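Local structure of type VI secretion system component (Escherichia coli O6, 2P5Z) at residues R146-V151 and A192-E197; L344-T349 and T361-P366. The protein is a component of the type VI secretion system, structurally similar to the T4 phage tail proteins gp27 and gp5, and probably forms part of a phage-tail-like injection apparatus. All blocks are in the same frame, centred on the assembly; numbering follows the deposited sequence.

From the N terminus, the chain first reaches contact 1, where residues 192-197 come back against 146-151 and close a loop of 40 residues that holds helix 171-182 and strand 185-191. Contact 2 follows in series: strand 343-353 leads through a short connection into strand 359-366, which returns beside it as a beta hairpin. The centres of contacts 1 and 2 lie about 24 Å apart and the nearest atoms of contacts 1 and 2 about 14 Å apart; the two neither nest nor cross. Contact 1 lies near the beginnings of two parallel strands in a three-stranded mixed sheet. Contact 2 joins hairpin strands that bring strand 29-38, near the N terminus, together with strands 311-317 and 326-330.

Contact 1 of 2, residues R146-V151 and A192-E197; sequences RGQDFV and ARLKIE
Gln148 and Asp149 meet Leu194 and Ile196 near the beginnings of two parallel strands. The more enclosed part lies between the buried Asp149 and the delta methyl of Ile196, which has several neighbours. Ile196 CD1 lies 3.7 Å from Asp149 OD1 and 3.9 Å from the backbone O of Gln148, while Gln148 NE2 stands 4.0 Å from the same CD1, so one methyl meets three polar atoms by van der Waals contact. The isoleucine side chain crosses those of Gln148 and Asp149 at about a right angle. Chi1 of 50° sets Ile196 CG1 between its backbone N and carbonyl carbon; chi2 of 156° then carries CD1 outward to the 146-151 segment.

Both carboxylate oxygens of Asp149 have partners. Asp149 OD2 accepts a hydrogen bond from the backbone N-H of Arg146 (N to OD2 2.9 Å), on its anti side and 29° out of the carboxylate plane, a bond that ties the turn to itself. OD1 forms a salt bridge with Arg113, which also pairs with Glu197; the shared arginine probably offsets the proximity of the two acids.

The outer side is more open: Leu194 is exposed and touches Gln148 alone, its CD1 3.5 Å from Gln148 OE1 and 3.9 Å from both Gln148 CB and CD. Lys195 and Ile196 form a G1 bulge opposite Asp191.

Beyond the contact, Asp149 and Val151 bond through their backbones to Ile199, making strand 150-153 the parallel neighbour of 196-202, whose other side carries 185-191. Phe150 packs on helix 131-140, and Glu197 touches His88 of strand 85-99.

Contact 2 of 2, residues L344-T349 and T361-P366; sequences LITGVT and TFTAIP
A classic beta bulge interrupts the antiparallel hairpin of strands 343-353 and 359-366: Thr346 and Gly347 both face Thr363, shifting the register by one residue. Thr363 O receives the N-H of Thr346 at 3.2 Å, from above its carbonyl plane, and a weak bond from Gly347 N. In return, Thr363 N donates to Gly347 O at 2.9 Å. Ordinary pairing frames the bulge. Leu344 and Ile365 exchange two backbone bonds, Leu344 N approaching Ile365 O almost in line with the carbonyl (C=O...N 172°); at the other end Thr349 N bonds to Thr361 O, with a weak bond in return.

One face of the hairpin carries Ile345, Val348, Phe362 and Ala364. Ile345 CD1 comes obliquely to the phenyl ring, 3.7 Å from Phe362 CD1, and the two side chains cross at about a right angle. Ala364 CB sits at the ring edge, in its plane, while Val348 CG1 packs 3.9 Å from Phe362 CB. Val230 and Leu233 add further contacts to the phenylalanine. Strand 311-317 runs along the outer side of 359-366; along the other edge of 343-353, Ile345 bonds to Gly325 and Leu326, Thr346 to Leu39 and Val348 to Glu37.

On the opposite face, which also holds the buried Leu344 and Ile365, Thr349 and Thr361 lie side by side, pointing the same way, and a water donates to Thr361 O while bonding to Thr349 OG1. At the bulge, Thr346 CG2 meets Ile365 CG2 at 4.0 Å. Chi1 of 60° puts Thr363 OG1 between its backbone N and carbonyl carbon, where it shares a 3.0 Å hydrogen bond with Thr346 OG1.

Contact 1 of 2, residues R146-V151 and A192-E197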
loop_
_atom_site.group_PDB
_atom_site.type_symbol
_atom_site.label_atom_id
_atom_site.label_comp_id
_atom_site.label_asym_id
_atom_site.label_seq_id
_atom_site.Cartn_x
_atom_site.Cartn_y
_atom_site.Cartn_z
ATOM N N ARG A 146 -31.456 -13.501 -9.306
ATOM C CA ARG A 146 -32.812 -14.034 -9.187
ATOM C C ARG A 146 -33.018 -15.352 -8.465
ATOM O O ARG A 146 -33.714 -16.205 -9.018
ATOM C CB ARG A 146 -33.372 -14.313 -10.583
ATOM C CG ARG A 146 -33.439 -13.185 -11.554
ATOM C CD ARG A 146 -33.449 -13.787 -12.933
ATOM N NE ARG A 146 -34.638 -13.384 -13.664
ATOM C CZ ARG A 146 -35.815 -14.009 -13.598
ATOM N NH1 ARG A 146 -35.965 -15.090 -12.833
ATOM N NH2 ARG A 146 -36.848 -13.552 -14.303
ATOM N N GLY A 147 -32.476 -15.586 -7.279
ATOM C CA GLY A 147 -32.866 -16.815 -6.540
ATOM C C GLY A 147 -32.309 -18.143 -7.065
ATOM O O GLY A 147 -31.978 -19.060 -6.299
ATOM N N GLN A 148 -32.236 -18.260 -8.385
ATOM C CA GLN A 148 -31.507 -19.321 -9.026
ATOM C C GLN A 148 -30.017 -18.965 -8.994
ATOM O O GLN A 148 -29.168 -19.857 -8.923
ATOM C CB GLN A 148 -31.995 -19.519 -10.468
ATOM C CG GLN A 148 -32.042 -18.250 -11.300
ATOM C CD GLN A 148 -32.255 -18.518 -12.779
ATOM O OE1 GLN A 148 -33.180 -19.231 -13.165
ATOM N NE2 GLN A 148 -31.401 -17.934 -13.618
ATOM N N ASP A 149 -29.708 -17.666 -9.017
ATOM C CA ASP A 149 -28.328 -17.201 -9.065
ATOM C C ASP A 149 -27.547 -17.278 -7.740
ATOM O O ASP A 149 -26.336 -17.076 -7.742
ATOM C CB ASP A 149 -28.288 -15.773 -9.567
ATOM C CG ASP A 149 -28.871 -15.621 -10.942
ATOM O OD1 ASP A 149 -28.583 -16.472 -11.793
ATOM O OD2 ASP A 149 -29.591 -14.625 -11.188
ATOM N N PHE A 150 -28.224 -17.565 -6.623
ATOM C CA PHE A 150 -27.607 -17.603 -5.280
ATOM C C PHE A 150 -28.522 -18.329 -4.321
ATOM O O PHE A 150 -29.694 -18.459 -4.613
ATOM C CB PHE A 150 -27.346 -16.197 -4.723
ATOM C CG PHE A 150 -28.599 -15.370 -4.517
ATOM C CD1 PHE A 150 -29.102 -14.580 -5.550
ATOM C CD2 PHE A 150 -29.259 -15.362 -3.293
ATOM C CE1 PHE A 150 -30.235 -13.824 -5.379
ATOM C CE2 PHE A 150 -30.400 -14.605 -3.122
ATOM C CZ PHE A 150 -30.887 -13.835 -4.168
ATOM N N VAL A 151 -28.007 -18.745 -3.164
ATOM C CA VAL A 151 -28.752 -19.525 -2.174
ATOM C C VAL A 151 -28.054 -19.347 -0.825
ATOM O O VAL A 151 -26.825 -19.372 -0.766
ATOM C CB VAL A 151 -28.786 -21.058 -2.538
ATOM C CG1 VAL A 151 -28.939 -21.950 -1.305
ATOM C CG2 VAL A 151 -29.919 -21.389 -3.487
ATOM N N ALA A 192 -26.123 -27.398 -13.509
ATOM C CA ALA A 192 -26.028 -28.187 -14.734
ATOM C C ALA A 192 -27.122 -27.849 -15.752
ATOM O O ALA A 192 -26.816 -27.651 -16.933
ATOM C CB ALA A 192 -26.032 -29.679 -14.411
ATOM N N ARG A 193 -28.375 -27.743 -15.286
ATOM C CA ARG A 193 -29.525 -27.492 -16.175
ATOM C C ARG A 193 -29.561 -26.075 -16.727
ATOM O O ARG A 193 -29.785 -25.868 -17.913
ATOM C CB ARG A 193 -30.863 -27.759 -15.479
ATOM C CG ARG A 193 -30.827 -28.747 -14.339
ATOM C CD ARG A 193 -32.212 -28.904 -13.711
ATOM N NE ARG A 193 -32.722 -27.671 -13.094
ATOM C CZ ARG A 193 -33.760 -26.965 -13.549
ATOM N NH1 ARG A 193 -34.146 -25.859 -12.919
ATOM N NH2 ARG A 193 -34.416 -27.358 -14.635
ATOM N N LEU A 194 -29.347 -25.094 -15.862
ATOM C CA LEU A 194 -29.514 -23.718 -16.282
ATOM C C LEU A 194 -28.266 -23.183 -16.969
ATOM O O LEU A 194 -28.345 -22.193 -17.701
ATOM C CB LEU A 194 -29.924 -22.839 -15.096
ATOM C CG LEU A 194 -31.262 -23.157 -14.411
ATOM C CD1 LEU A 194 -31.454 -22.320 -13.156
ATOM C CD2 LEU A 194 -32.426 -22.951 -15.375
ATOM N N LYS A 195 -27.135 -23.865 -16.748
ATOM C CA LYS A 195 -25.805 -23.476 -17.281
ATOM C C LYS A 195 -25.356 -22.120 -16.748
ATOM O O LYS A 195 -25.084 -21.190 -17.519
ATOM C CB LYS A 195 -25.743 -23.506 -18.814
ATOM C CG LYS A 195 -25.874 -24.880 -19.410
ATOM C CD LYS A 195 -26.151 -24.795 -20.907
ATOM C CE LYS A 195 -25.712 -26.068 -21.610
ATOM N NZ LYS A 195 -25.835 -27.267 -20.714
ATOM N N ILE A 196 -25.320 -22.010 -15.424
ATOM C CA ILE A 196 -24.983 -20.761 -14.777
ATOM C C ILE A 196 -24.213 -21.067 -13.515
ATOM O O ILE A 196 -24.279 -22.187 -12.989
ATOM C CB ILE A 196 -26.248 -19.929 -14.363
ATOM C CG1 ILE A 196 -27.240 -20.794 -13.579
ATOM C CG2 ILE A 196 -26.906 -19.231 -15.568
ATOM C CD1 ILE A 196 -28.176 -20.016 -12.671
ATOM N N GLU A 197 -23.484 -20.062 -13.040
ATOM C CA GLU A 197 -22.821 -20.123 -11.741
ATOM C C GLU A 197 -23.744 -19.603 -10.639
ATOM O O GLU A 197 -24.481 -18.634 -10.830
ATOM C CB GLU A 197 -21.495 -19.343 -11.771
ATOM C CG GLU A 197 -21.574 -17.830 -11.518
ATOM C CD GLU A 197 -22.058 -16.988 -12.714
ATOM O OE1 GLU A 197 -22.523 -17.550 -13.732
ATOM O OE2 GLU A 197 -21.968 -15.737 -12.631
#

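Contact 2 of 2, residues L344-T349 and T361-P366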
loop_
_atom_site.group_PDB
_atom_site.type_symbol
_atom_site.label_atom_id
_atom_site.label_comp_id
_atom_site.label_asym_id
_atom_site.label_seq_id
_atom_site.Cartn_x
_atom_site.Cartn_y
_atom_site.Cartn_z
ATOM N N LEU A 344 -9.910 -29.013 4.251
ATOM C CA LEU A 344 -10.904 -28.231 3.525
ATOM C C LEU A 344 -10.159 -27.316 2.598
ATOM O O LEU A 344 -9.337 -26.527 3.048
ATOM C CB LEU A 344 -11.754 -27.410 4.493
ATOM C CG LEU A 344 -12.941 -26.546 4.021
ATOM C CD1 LEU A 344 -12.544 -25.099 3.730
ATOM C CD2 LEU A 344 -13.726 -27.163 2.846
ATOM N N ILE A 345 -10.460 -27.420 1.310
ATOM C CA ILE A 345 -9.811 -26.598 0.307
ATOM C C ILE A 345 -10.362 -25.191 0.364
ATOM O O ILE A 345 -11.562 -24.987 0.177
ATOM C CB ILE A 345 -10.068 -27.130 -1.111
ATOM C CG1 ILE A 345 -9.746 -28.632 -1.206
ATOM C CG2 ILE A 345 -9.319 -26.273 -2.151
ATOM C CD1 ILE A 345 -8.272 -29.000 -0.990
ATOM N N THR A 346 -9.473 -24.234 0.619
ATOM C CA THR A 346 -9.833 -22.830 0.656
ATOM C C THR A 346 -9.504 -22.114 -0.643
ATOM O O THR A 346 -10.078 -21.068 -0.920
ATOM C CB THR A 346 -9.130 -22.086 1.800
ATOM O OG1 THR A 346 -7.710 -22.118 1.598
ATOM C CG2 THR A 346 -9.467 -22.733 3.137
ATOM N N GLY A 347 -8.570 -22.650 -1.427
ATOM C CA GLY A 347 -8.121 -21.959 -2.630
ATOM C C GLY A 347 -7.384 -22.871 -3.593
ATOM O O GLY A 347 -6.793 -23.850 -3.163
ATOM N N VAL A 348 -7.468 -22.583 -4.898
ATOM C CA VAL A 348 -6.657 -23.251 -5.919
ATOM C C VAL A 348 -6.095 -22.258 -6.947
ATOM O O VAL A 348 -6.751 -21.286 -7.315
ATOM C CB VAL A 348 -7.410 -24.385 -6.682
ATOM C CG1 VAL A 348 -7.894 -25.487 -5.747
ATOM C CG2 VAL A 348 -8.577 -23.841 -7.473
ATOM N N THR A 349 -4.863 -22.485 -7.388
ATOM C CA THR A 349 -4.330 -21.809 -8.576
ATOM C C THR A 349 -4.237 -22.883 -9.664
ATOM O O THR A 349 -4.017 -24.038 -9.374
ATOM C CB THR A 349 -2.995 -21.113 -8.277
ATOM O OG1 THR A 349 -3.210 -20.165 -7.229
ATOM C CG2 THR A 349 -2.456 -20.351 -9.479
ATOM N N THR A 361 -2.124 -25.921 -7.873
ATOM C CA THR A 361 -1.661 -25.851 -6.490
ATOM C C THR A 361 -2.872 -25.466 -5.620
ATOM O O THR A 361 -3.680 -24.638 -6.032
ATOM C CB THR A 361 -0.533 -24.814 -6.302
ATOM O OG1 THR A 361 -1.064 -23.499 -6.497
ATOM C CG2 THR A 361 0.595 -25.024 -7.313
ATOM N N PHE A 362 -3.020 -26.070 -4.442
ATOM C CA PHE A 362 -4.111 -25.688 -3.564
ATOM C C PHE A 362 -3.666 -25.185 -2.196
ATOM O O PHE A 362 -2.658 -25.629 -1.686
ATOM C CB PHE A 362 -5.131 -26.818 -3.415
ATOM C CG PHE A 362 -4.627 -28.035 -2.679
ATOM C CD1 PHE A 362 -4.736 -28.137 -1.291
ATOM C CD2 PHE A 362 -4.097 -29.119 -3.383
ATOM C CE1 PHE A 362 -4.296 -29.278 -0.613
ATOM C CE2 PHE A 362 -3.666 -30.267 -2.713
ATOM C CZ PHE A 362 -3.761 -30.345 -1.329
ATOM N N THR A 363 -4.420 -24.268 -1.599
ATOM C CA THR A 363 -4.243 -23.953 -0.173
ATOM C C THR A 363 -5.404 -24.621 0.537
ATOM O O THR A 363 -6.406 -24.940 -0.102
ATOM C CB THR A 363 -4.206 -22.435 0.137
ATOM O OG1 THR A 363 -5.444 -21.840 -0.272
ATOM C CG2 THR A 363 -3.080 -21.753 -0.610
ATOM N N ALA A 364 -5.265 -24.854 1.839
ATOM C CA ALA A 364 -6.270 -25.605 2.587
ATOM C C ALA A 364 -6.143 -25.404 4.099
ATOM O O ALA A 364 -5.152 -24.850 4.593
ATOM C CB ALA A 364 -6.174 -27.097 2.252
ATOM N N ILE A 365 -7.154 -25.848 4.837
ATOM C CA ILE A 365 -7.092 -25.805 6.300
ATOM C C ILE A 365 -7.563 -27.174 6.779
ATOM O O ILE A 365 -8.304 -27.843 6.055
ATOM C CB ILE A 365 -7.966 -24.627 6.955
ATOM C CG1 ILE A 365 -9.470 -24.808 6.692
ATOM C CG2 ILE A 365 -7.458 -23.223 6.553
ATOM C CD1 ILE A 365 -10.355 -24.046 7.654
ATOM N N PRO A 366 -7.108 -27.615 7.968
ATOM C CA PRO A 366 -7.556 -28.904 8.490
ATOM C C PRO A 366 -9.044 -28.913 8.762
ATOM O O PRO A 366 -9.607 -27.863 9.076
ATOM C CB PRO A 366 -6.840 -29.013 9.837
ATOM C CG PRO A 366 -5.716 -28.048 9.779
ATOM C CD PRO A 366 -6.133 -26.960 8.866
HETATM O O HOH W 1 -3.206 -21.929 -4.552
#